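Local coordinates for beta-glucanase (Podospora anserina, PDB 4LE4), which probably hydrolyses the glycosidic bonds of beta-glucans as a GH131 glycoside hydrolase, and is captured here with cellotriose, at residues T69-W72 against M77-T80; R113-A118 against S220-Y225; L143-G148 against V165-D170; D160-V165 against Y225-Y230. All blocks are in the same frame, centred on the assembly; numbering follows the deposited sequence.

Contact 1. Residues T69-W72 against M77-T80; sequences TAYW and MRRT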
# COMPACT_ATOMS: atom_id res chain seq x y z
N THR A 69 -11.62 14.95 -7.19
CA THR A 69 -12.27 14.10 -8.19
C THR A 69 -12.00 12.59 -7.99
O THR A 69 -12.42 11.77 -8.81
CB THR A 69 -11.75 14.43 -9.58
OG1 THR A 69 -10.38 14.02 -9.67
CG2 THR A 69 -11.80 15.96 -9.81
N ALA A 70 -11.30 12.25 -6.92
CA ALA A 70 -10.92 10.86 -6.66
C ALA A 70 -12.05 9.97 -6.15
O ALA A 70 -11.92 9.34 -5.11
CB ALA A 70 -9.75 10.83 -5.71
N TYR A 71 -13.14 9.90 -6.92
CA TYR A 71 -14.29 9.07 -6.56
C TYR A 71 -14.52 8.08 -7.68
O TYR A 71 -14.62 8.47 -8.85
CB TYR A 71 -15.53 9.96 -6.36
CG TYR A 71 -15.46 10.79 -5.11
CD1 TYR A 71 -15.91 10.27 -3.89
CD2 TYR A 71 -14.89 12.06 -5.13
CE1 TYR A 71 -15.81 11.00 -2.73
CE2 TYR A 71 -14.77 12.79 -3.96
CZ TYR A 71 -15.23 12.25 -2.77
OH TYR A 71 -15.08 12.95 -1.60
N TRP A 72 -14.61 6.79 -7.33
CA TRP A 72 -14.81 5.74 -8.32
C TRP A 72 -16.20 5.12 -8.26
O TRP A 72 -16.73 4.86 -7.18
CB TRP A 72 -13.78 4.62 -8.10
CG TRP A 72 -13.91 3.44 -9.04
CD1 TRP A 72 -13.75 3.45 -10.41
CD2 TRP A 72 -14.21 2.08 -8.68
NE1 TRP A 72 -13.94 2.17 -10.91
CE2 TRP A 72 -14.22 1.32 -9.87
CE3 TRP A 72 -14.47 1.43 -7.46
CZ2 TRP A 72 -14.50 -0.06 -9.88
CZ3 TRP A 72 -14.74 0.06 -7.47
CH2 TRP A 72 -14.75 -0.66 -8.67
N MET A 77 -16.62 7.36 -0.92
CA MET A 77 -15.28 7.25 -0.33
C MET A 77 -14.31 7.68 -1.45
O MET A 77 -14.57 7.39 -2.63
CB MET A 77 -14.90 5.78 0.01
CG MET A 77 -15.89 4.96 0.82
SD MET A 77 -16.97 3.90 -0.18
CE MET A 77 -16.00 2.52 -0.50
N ARG A 78 -13.21 8.35 -1.12
CA ARG A 78 -12.20 8.73 -2.15
C ARG A 78 -11.24 7.54 -2.30
O ARG A 78 -10.84 6.94 -1.30
CB ARG A 78 -11.35 9.92 -1.74
CG ARG A 78 -12.11 11.13 -1.30
CD ARG A 78 -11.22 11.97 -0.35
NE ARG A 78 -10.57 12.92 -1.19
CZ ARG A 78 -9.68 13.84 -0.85
NH1 ARG A 78 -9.22 14.02 0.40
NH2 ARG A 78 -9.30 14.65 -1.82
N ARG A 79 -10.84 7.24 -3.53
CA ARG A 79 -9.93 6.11 -3.77
C ARG A 79 -9.02 6.31 -4.97
O ARG A 79 -9.45 6.82 -5.98
CB ARG A 79 -10.73 4.82 -4.07
CG ARG A 79 -11.77 4.44 -3.02
CD ARG A 79 -12.65 3.32 -3.54
NE ARG A 79 -11.97 2.04 -3.46
CZ ARG A 79 -12.59 0.87 -3.57
NH1 ARG A 79 -13.91 0.83 -3.77
NH2 ARG A 79 -11.89 -0.25 -3.48
N THR A 80 -7.79 5.83 -4.85
CA THR A 80 -6.82 5.80 -5.94
C THR A 80 -6.08 4.51 -5.59
O THR A 80 -5.32 4.46 -4.62
CB THR A 80 -5.81 6.97 -5.95
OG1 THR A 80 -6.49 8.20 -6.19
CG2 THR A 80 -4.80 6.75 -7.05
O HOH W 1 -14.37 5.70 -4.63

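Contact 2. Residues R113-A118 against S220-Y225; sequences REHQIA and SNEDFY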
# COMPACT_ATOMS: atom_id res chain seq x y z
N ARG A 113 -10.19 11.76 9.22
CA ARG A 113 -10.90 10.78 8.41
C ARG A 113 -10.18 9.46 8.35
O ARG A 113 -8.96 9.42 8.31
CB ARG A 113 -11.06 11.29 6.98
CG ARG A 113 -12.04 12.46 6.93
CD ARG A 113 -12.00 13.17 5.60
NE ARG A 113 -12.61 12.39 4.53
CZ ARG A 113 -12.75 12.87 3.30
NH1 ARG A 113 -12.33 14.10 3.04
NH2 ARG A 113 -13.29 12.14 2.34
N GLU A 114 -10.95 8.38 8.32
CA GLU A 114 -10.33 7.06 8.27
C GLU A 114 -9.76 6.75 6.88
O GLU A 114 -10.40 7.02 5.87
CB GLU A 114 -11.36 5.99 8.67
CG GLU A 114 -10.87 4.55 8.45
CD GLU A 114 -11.89 3.49 8.95
OE1 GLU A 114 -12.86 3.85 9.67
OE2 GLU A 114 -11.72 2.31 8.63
N HIS A 115 -8.55 6.20 6.85
CA HIS A 115 -7.93 5.80 5.59
C HIS A 115 -7.65 4.32 5.73
O HIS A 115 -7.28 3.88 6.81
CB HIS A 115 -6.59 6.50 5.36
CG HIS A 115 -6.71 7.98 5.17
ND1 HIS A 115 -7.07 8.84 6.19
CD2 HIS A 115 -6.48 8.76 4.09
CE1 HIS A 115 -7.07 10.08 5.74
NE2 HIS A 115 -6.72 10.06 4.47
N GLN A 116 -7.86 3.60 4.65
CA GLN A 116 -7.59 2.15 4.57
C GLN A 116 -6.52 2.10 3.47
O GLN A 116 -6.73 2.59 2.38
CB GLN A 116 -8.87 1.41 4.20
CG GLN A 116 -9.83 1.41 5.42
CD GLN A 116 -11.27 1.10 5.08
OE1 GLN A 116 -11.57 0.62 3.99
NE2 GLN A 116 -12.18 1.36 6.02
N ILE A 117 -5.39 1.48 3.79
CA ILE A 117 -4.21 1.48 2.94
C ILE A 117 -3.64 0.09 2.65
O ILE A 117 -3.51 -0.70 3.58
CB ILE A 117 -3.12 2.31 3.66
CG1 ILE A 117 -3.70 3.71 4.00
CG2 ILE A 117 -1.87 2.42 2.81
CD1 ILE A 117 -2.95 4.48 5.08
N ALA A 118 -3.27 -0.18 1.40
CA ALA A 118 -2.66 -1.50 1.08
C ALA A 118 -3.54 -2.65 1.62
O ALA A 118 -3.07 -3.62 2.25
CB ALA A 118 -1.29 -1.57 1.69
N SER A 220 -9.46 17.81 0.69
CA SER A 220 -8.29 18.62 0.43
C SER A 220 -7.35 17.58 -0.19
O SER A 220 -7.48 16.37 0.06
CB SER A 220 -7.68 19.20 1.70
OG SER A 220 -7.28 18.18 2.61
N ASN A 221 -6.40 18.04 -0.99
CA ASN A 221 -5.48 17.12 -1.62
C ASN A 221 -4.64 16.40 -0.58
O ASN A 221 -4.16 17.00 0.38
CB ASN A 221 -4.60 17.86 -2.61
CG ASN A 221 -5.34 18.22 -3.89
OD1 ASN A 221 -6.57 18.20 -3.94
ND2 ASN A 221 -4.60 18.55 -4.94
N GLU A 222 -4.49 15.09 -0.79
CA GLU A 222 -3.72 14.23 0.10
C GLU A 222 -2.77 13.40 -0.75
O GLU A 222 -3.20 12.76 -1.71
CB GLU A 222 -4.65 13.32 0.88
CG GLU A 222 -5.53 14.10 1.84
CD GLU A 222 -6.48 13.23 2.63
OE1 GLU A 222 -6.17 12.03 2.79
OE2 GLU A 222 -7.52 13.74 3.11
N ASP A 223 -1.49 13.44 -0.39
CA ASP A 223 -0.45 12.72 -1.12
C ASP A 223 0.16 11.60 -0.27
O ASP A 223 0.49 11.81 0.90
CB ASP A 223 0.69 13.68 -1.52
CG ASP A 223 0.27 14.74 -2.56
OD1 ASP A 223 -0.60 14.45 -3.42
OD2 ASP A 223 0.85 15.86 -2.54
N PHE A 224 0.36 10.44 -0.88
CA PHE A 224 0.96 9.27 -0.22
C PHE A 224 2.09 8.80 -1.12
O PHE A 224 1.91 8.68 -2.32
CB PHE A 224 -0.09 8.17 -0.07
CG PHE A 224 -1.34 8.61 0.66
CD1 PHE A 224 -2.31 9.36 0.01
CD2 PHE A 224 -1.52 8.29 2.01
CE1 PHE A 224 -3.47 9.79 0.69
CE2 PHE A 224 -2.67 8.70 2.69
CZ PHE A 224 -3.64 9.45 2.05
N TYR A 225 3.25 8.52 -0.55
CA TYR A 225 4.43 8.12 -1.31
C TYR A 225 4.69 6.65 -1.12
O TYR A 225 4.64 6.17 -0.00
CB TYR A 225 5.62 8.95 -0.84
CG TYR A 225 5.34 10.41 -1.10
CD1 TYR A 225 5.74 11.00 -2.30
CD2 TYR A 225 4.60 11.17 -0.19
CE1 TYR A 225 5.41 12.34 -2.59
CE2 TYR A 225 4.26 12.50 -0.47
CZ TYR A 225 4.67 13.08 -1.68
OH TYR A 225 4.38 14.40 -1.98

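Contact 3. Residues L143-G148 against V165-D170; sequences LRWCVG and VAYEID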
# COMPACT_ATOMS: atom_id res chain seq x y z
N LEU A 143 -0.47 5.35 12.63
CA LEU A 143 -0.53 4.49 11.43
C LEU A 143 -0.71 3.12 12.13
O LEU A 143 0.04 2.78 13.04
CB LEU A 143 0.80 4.50 10.68
CG LEU A 143 0.88 3.67 9.40
CD1 LEU A 143 -0.22 4.07 8.40
CD2 LEU A 143 2.28 3.86 8.79
N ARG A 144 -1.69 2.34 11.69
CA ARG A 144 -1.99 1.06 12.34
C ARG A 144 -1.98 -0.09 11.37
O ARG A 144 -2.32 0.06 10.20
CB ARG A 144 -3.42 1.09 12.89
CG ARG A 144 -3.76 2.24 13.82
CD ARG A 144 -5.26 2.51 13.70
NE ARG A 144 -5.76 3.54 14.61
CZ ARG A 144 -6.27 3.30 15.82
NH1 ARG A 144 -6.72 4.31 16.56
NH2 ARG A 144 -6.32 2.06 16.29
N TRP A 145 -1.64 -1.26 11.88
CA TRP A 145 -1.73 -2.48 11.09
C TRP A 145 -2.93 -3.20 11.71
O TRP A 145 -2.95 -3.44 12.91
CB TRP A 145 -0.48 -3.34 11.26
CG TRP A 145 -0.64 -4.67 10.58
CD1 TRP A 145 -0.87 -4.90 9.24
CD2 TRP A 145 -0.59 -5.96 11.20
NE1 TRP A 145 -0.96 -6.26 9.01
CE2 TRP A 145 -0.79 -6.93 10.19
CE3 TRP A 145 -0.39 -6.39 12.52
CZ2 TRP A 145 -0.80 -8.31 10.46
CZ3 TRP A 145 -0.41 -7.77 12.80
CH2 TRP A 145 -0.61 -8.71 11.77
N CYS A 146 -3.91 -3.56 10.89
CA CYS A 146 -5.12 -4.23 11.35
C CYS A 146 -5.25 -5.62 10.72
O CYS A 146 -4.74 -5.88 9.61
CB CYS A 146 -6.35 -3.42 10.94
SG CYS A 146 -6.31 -1.76 11.63
N VAL A 147 -5.94 -6.49 11.46
CA VAL A 147 -6.24 -7.85 11.01
C VAL A 147 -7.72 -8.03 11.36
O VAL A 147 -8.11 -7.89 12.52
CB VAL A 147 -5.40 -8.93 11.76
CG1 VAL A 147 -5.83 -10.31 11.28
CG2 VAL A 147 -3.92 -8.69 11.51
N GLY A 148 -8.53 -8.28 10.34
CA GLY A 148 -9.96 -8.42 10.58
C GLY A 148 -10.56 -7.16 11.17
O GLY A 148 -11.54 -7.20 11.91
N VAL A 165 7.08 -2.31 5.08
CA VAL A 165 6.22 -3.36 5.64
C VAL A 165 6.25 -4.63 4.79
O VAL A 165 6.51 -4.59 3.57
CB VAL A 165 4.73 -2.88 5.60
CG1 VAL A 165 3.77 -4.02 6.02
CG2 VAL A 165 4.55 -1.64 6.47
N ALA A 166 6.08 -5.77 5.45
CA ALA A 166 5.87 -7.00 4.72
C ALA A 166 4.77 -7.73 5.49
O ALA A 166 4.90 -7.95 6.70
CB ALA A 166 7.12 -7.87 4.63
N TYR A 167 3.66 -8.05 4.81
CA TYR A 167 2.60 -8.86 5.45
C TYR A 167 3.08 -10.30 5.21
O TYR A 167 3.34 -10.65 4.07
CB TYR A 167 1.27 -8.76 4.72
CG TYR A 167 0.64 -7.41 4.64
CD1 TYR A 167 0.74 -6.51 5.69
CD2 TYR A 167 -0.15 -7.06 3.54
CE1 TYR A 167 0.07 -5.28 5.65
CE2 TYR A 167 -0.82 -5.84 3.47
CZ TYR A 167 -0.71 -4.95 4.54
OH TYR A 167 -1.39 -3.73 4.50
N GLU A 168 3.22 -11.10 6.26
CA GLU A 168 3.62 -12.51 6.13
C GLU A 168 2.28 -13.24 6.13
O GLU A 168 1.64 -13.41 7.18
CB GLU A 168 4.45 -12.93 7.35
CG GLU A 168 4.69 -14.45 7.39
CD GLU A 168 5.65 -14.91 8.48
OE1 GLU A 168 5.99 -14.13 9.39
OE2 GLU A 168 6.05 -16.10 8.43
N ILE A 169 1.82 -13.66 4.96
CA ILE A 169 0.52 -14.28 4.91
C ILE A 169 0.61 -15.78 4.62
O ILE A 169 1.29 -16.18 3.68
CB ILE A 169 -0.34 -13.61 3.82
CG1 ILE A 169 -0.31 -12.07 4.01
CG2 ILE A 169 -1.80 -14.15 3.88
CD1 ILE A 169 -1.17 -11.30 3.05
N ASP A 170 -0.05 -16.59 5.43
CA ASP A 170 -0.10 -18.03 5.17
C ASP A 170 -1.54 -18.26 4.78
O ASP A 170 -2.41 -18.36 5.65
CB ASP A 170 0.22 -18.85 6.42
CG ASP A 170 0.38 -20.35 6.09
OD1 ASP A 170 -0.20 -20.80 5.08
OD2 ASP A 170 1.09 -21.05 6.85

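Contact 4. Residues D160-V165 against Y225-Y230; sequences DVWHNV and YWSGVY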
# COMPACT_ATOMS: atom_id res chain seq x y z
N ASP A 160 7.81 12.54 6.53
CA ASP A 160 9.08 12.17 5.90
C ASP A 160 9.71 10.87 6.36
O ASP A 160 10.87 10.58 6.02
CB ASP A 160 10.11 13.30 6.09
CG ASP A 160 9.53 14.66 5.75
OD1 ASP A 160 8.88 14.76 4.71
OD2 ASP A 160 9.72 15.63 6.52
N VAL A 161 8.99 10.09 7.16
CA VAL A 161 9.52 8.81 7.62
C VAL A 161 9.03 7.72 6.70
O VAL A 161 7.85 7.62 6.44
CB VAL A 161 9.03 8.47 9.07
CG1 VAL A 161 9.44 7.04 9.46
CG2 VAL A 161 9.63 9.47 10.06
N TRP A 162 9.95 6.89 6.21
CA TRP A 162 9.55 5.78 5.36
C TRP A 162 9.27 4.55 6.20
O TRP A 162 10.08 4.17 7.02
CB TRP A 162 10.67 5.46 4.36
CG TRP A 162 10.61 6.34 3.18
CD1 TRP A 162 11.34 7.51 2.98
CD2 TRP A 162 9.72 6.22 2.08
NE1 TRP A 162 10.93 8.10 1.81
CE2 TRP A 162 9.95 7.34 1.23
CE3 TRP A 162 8.74 5.27 1.71
CZ2 TRP A 162 9.24 7.54 0.05
CZ3 TRP A 162 8.02 5.47 0.52
CH2 TRP A 162 8.28 6.61 -0.30
N HIS A 163 8.08 3.98 6.03
CA HIS A 163 7.68 2.77 6.73
C HIS A 163 7.72 1.63 5.75
O HIS A 163 6.96 1.62 4.77
CB HIS A 163 6.26 2.90 7.28
CG HIS A 163 6.18 3.81 8.46
ND1 HIS A 163 6.29 3.36 9.76
CD2 HIS A 163 6.05 5.16 8.54
CE1 HIS A 163 6.24 4.39 10.59
NE2 HIS A 163 6.10 5.49 9.87
N ASN A 164 8.58 0.66 6.02
CA ASN A 164 8.71 -0.51 5.14
C ASN A 164 7.95 -1.64 5.83
O ASN A 164 8.16 -1.90 6.99
CB ASN A 164 10.20 -0.86 5.03
CG ASN A 164 11.08 0.38 4.79
OD1 ASN A 164 11.92 0.76 5.63
ND2 ASN A 164 10.85 1.01 3.67
N VAL A 165 7.08 -2.31 5.08
CA VAL A 165 6.22 -3.36 5.64
C VAL A 165 6.25 -4.63 4.79
O VAL A 165 6.51 -4.59 3.57
CB VAL A 165 4.73 -2.88 5.60
CG1 VAL A 165 3.77 -4.02 6.02
CG2 VAL A 165 4.55 -1.64 6.47
N TYR A 225 3.25 8.52 -0.55
CA TYR A 225 4.43 8.12 -1.31
C TYR A 225 4.69 6.65 -1.12
O TYR A 225 4.64 6.17 -0.00
CB TYR A 225 5.62 8.95 -0.84
CG TYR A 225 5.34 10.41 -1.10
CD1 TYR A 225 5.74 11.00 -2.30
CD2 TYR A 225 4.60 11.17 -0.19
CE1 TYR A 225 5.41 12.34 -2.59
CE2 TYR A 225 4.26 12.50 -0.47
CZ TYR A 225 4.67 13.08 -1.68
OH TYR A 225 4.38 14.40 -1.98
N TRP A 226 4.95 5.96 -2.21
CA TRP A 226 5.13 4.50 -2.16
C TRP A 226 6.34 4.04 -2.95
O TRP A 226 6.65 4.62 -3.99
CB TRP A 226 3.95 3.82 -2.86
CG TRP A 226 2.60 4.06 -2.28
CD1 TRP A 226 1.88 5.25 -2.29
CD2 TRP A 226 1.81 3.11 -1.59
NE1 TRP A 226 0.69 5.07 -1.64
CE2 TRP A 226 0.61 3.77 -1.20
CE3 TRP A 226 1.99 1.76 -1.25
CZ2 TRP A 226 -0.41 3.12 -0.49
CZ3 TRP A 226 0.96 1.12 -0.54
CH2 TRP A 226 -0.21 1.80 -0.17
N SER A 227 7.00 2.97 -2.47
CA SER A 227 8.10 2.38 -3.24
C SER A 227 8.28 0.94 -2.75
O SER A 227 7.64 0.54 -1.78
CB SER A 227 9.41 3.17 -3.11
OG SER A 227 9.92 3.22 -1.80
N GLY A 228 9.10 0.17 -3.46
CA GLY A 228 9.36 -1.18 -3.02
C GLY A 228 8.16 -2.10 -2.88
O GLY A 228 8.14 -2.94 -2.01
N VAL A 229 7.19 -1.96 -3.76
CA VAL A 229 6.02 -2.82 -3.71
C VAL A 229 6.29 -4.09 -4.53
O VAL A 229 6.54 -4.01 -5.71
CB VAL A 229 4.82 -2.11 -4.35
CG1 VAL A 229 3.58 -3.04 -4.29
CG2 VAL A 229 4.55 -0.75 -3.61
N TYR A 230 6.26 -5.26 -3.89
CA TYR A 230 6.46 -6.53 -4.60
C TYR A 230 6.00 -7.69 -3.72
O TYR A 230 5.77 -7.53 -2.51
CB TYR A 230 7.94 -6.71 -5.04
CG TYR A 230 8.96 -6.90 -3.93
CD1 TYR A 230 9.42 -8.19 -3.59
CD2 TYR A 230 9.49 -5.81 -3.22
CE1 TYR A 230 10.38 -8.38 -2.59
CE2 TYR A 230 10.45 -6.00 -2.21
CZ TYR A 230 10.89 -7.29 -1.91
OH TYR A 230 11.85 -7.50 -0.96

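Contact 1. Residues T69-W72 against M77-T80
Ala70 meets Arg79 where an inverse gamma turn, centred on Ala70, packs against the start of strand 78-84 in the beta-sandwich of this GH131 enzyme. The direct hydrogen bonding between the segments is a matter of backbone alone: Arg79 N donates to Ala70 O over 2.8 Å with an N-H...O angle of 154°. The same oxygen also receives a CA-H...O contact, Arg78 CA lying 3.0 Å from Ala70 O, which makes two successive strand residues converge on one carbonyl. A water extends this link, accepting from Trp72 N and donating to Met77 O.

Tyr71 adds side-chain packing. With CG anti to the carbonyl carbon (chi1 -71°), its ring reaches the residue just ahead of the strand, where Tyr71 CD1 comes within 3.4 Å of Met77 O. At the far end of the ring, Tyr71 OH lies 3.5 Å from the methylene carbon Arg78 CG. Both polar ends are engaged beyond the segments, the hydroxyl with Asp219 and the guanidinium of Arg78 with Glu211. A leucine in place of Tyr71 would probably uncover the Arg78 methylenes and leave Asp219 without its hydroxyl partner.

The third element is charged against aromatic. Arg79, salt-bridged to Glu81 and hydrogen-bonded to Gln75, bends at chi3, and its guanidinium stands almost perpendicular to the indole; Arg79 NH1 sits at the ring edge, 3.8 Å from Trp72 CE3.

Contact 2. Residues R113-A118 against S220-Y225
His115 and Glu222 make a buried histidine-carboxylate hydrogen bond across the interior of the beta-sandwich, linking strands 115-120 and 222-233 of its two sheets. The backbones stand well apart, His115 CA and Glu222 CA being 10.9 Å from each other, and the two side chains close the gap from opposite directions. His115 CG, anti to the carbonyl carbon (chi1 -66°), directs the imidazole inward. The bond is short and nearly straight: His115 NE2 donates to Glu222 OE1 over 2.6 Å at 167°. The acceptor lies in the imidazole plane and offers its syn lone pair, although the carboxylate is turned 44° from the ring. The other ring nitrogen, His115 ND1, makes a weak bond to Arg113 O that may help hold the ring's rotation. Phe224 adds apolar contact, with His115 CD2 near the plane of the phenyl ring at its edge, 3.6 Å from Phe224 CZ. A leucine at this histidine's position would probably leave the buried Glu222 OE1 without its donor. Glu222 OE2 has a long, weak ion pair with Arg78. Around the pair, strand 61-66 contributes Leu66 against both Glu222 and Phe224, while strand 125-129 flanks His115 through Ser129.

Contact 3. Residues L143-G148 against V165-D170
Tyr167 carries the meeting of strand 165-170 with strand 143-147, and its partner is the indole of Trp145. Followed in sequence order, the second segment starts at Val165, whose side chain lies on the same side of the strand as Tyr167 and packs against Phe99 and Phe178. Ala166 turns to the other side, where it touches His98 and Leu187.

Tyr167 comes next. Its side chain and that of Trp145 run antiparallel alongside one another. The rings meet obliquely, the Tyr167 ring and the five-membered ring of Trp145 having centroids 5.5 Å apart and planes inclined at 33°. The closest atoms are Tyr167 CE1 and Trp145 NE1, at 3.6 Å, and Tyr167 CE1 is almost as near to Trp145 CD1, at 3.7 Å. Trp145 reaches this place because its CG is anti to the backbone N (chi1 173°), which swings the indole from its own strand towards the facing sheet. There it stacks on Phe178, while Val147 CG2 sits 3.2 Å above the Trp145 indole plane, towards its rim. The indole NH has a weak hydrogen bond to Thr125, and the hydroxyl of Tyr167 is bound to the carbonyl of Ala118. Phe99 meets the Tyr167 ring edge-to-face.

Glu168 turns back to the side of Ala166, where it forms a salt bridge with Arg189, and Ile169 returns to the side of Tyr167 to pack on Tyr97. With strand 163-170 in one antiparallel sheet and strand 142-147 in the other, this aromatic cluster is part of the buried interface between the two layers of a concanavalin-like beta-sandwich.

Contact 4. Residues D160-V165 against Y225-Y230
Trp162 reaches towards Tyr225 and Ser227 within one antiparallel sheet of the beta-sandwich, spanning strand 94-102, which pairs with both 163-170 and 222-233. The backbones are separated accordingly, with Trp162 CA and Tyr225 CA 8.7 Å apart, and the indole covers the distance by itself.

The tight part is the far end of its six-membered ring. With CG anti to the carbonyl carbon (chi1 -83°), the indole extends over to strand 222-233 and crosses the Tyr225 side chain at about a right angle. Trp162 CH2 lies 3.6 Å from Tyr225 CB, and Trp162 CZ3 is 3.5 Å from Tyr225 O. The next backbone nitrogen, Trp226 N, approaches the ring near its plane, 3.9 Å from Trp162 CH2. These are van der Waals contacts, so the fit depends on shape. Met102 of the intervening strand touches both Trp162 and Tyr225.

The remainder is looser. Beyond its CB the Tyr225 side chain leads away from the tryptophan, to a cation-pi contact with Lys104 and an edge-to-face contact with Tyr50. Trp226 CB is directed away from the first segment, and its indole packs on Leu101 and Val207. On the side of the first segment, the chain before Trp162 runs out to solvent, with Asp160 exposed and Val161 partly so.

Ser227, by contrast, completes the tight region. Its hydroxyl is bound by the backbone N of Asn52, and Ser227 OG lies 3.7 Å from Trp162 CZ3.

How the contacts relate
Contacts 2, 3 and 4 are buried, whereas contact 1 is partly exposed, with its centre about 16 Å from that of the chain. Contacts 2 and 3 bridge the two sheets, one by a polar pair, the other by aromatic rings; contact 4 stays within a single sheet, and contact 1 joins a turn to a strand by a backbone hydrogen bond, with aromatic and arginine side chains packed around it. Strand 222-233 serves contacts 2 and 4, which share Tyr225, and strand 163-170 serves contacts 3 and 4, which share Val165. Arg78 of contact 1 reaches Ser220 of contact 2, and Ile117 of contact 2 packs on Trp226 of contact 4.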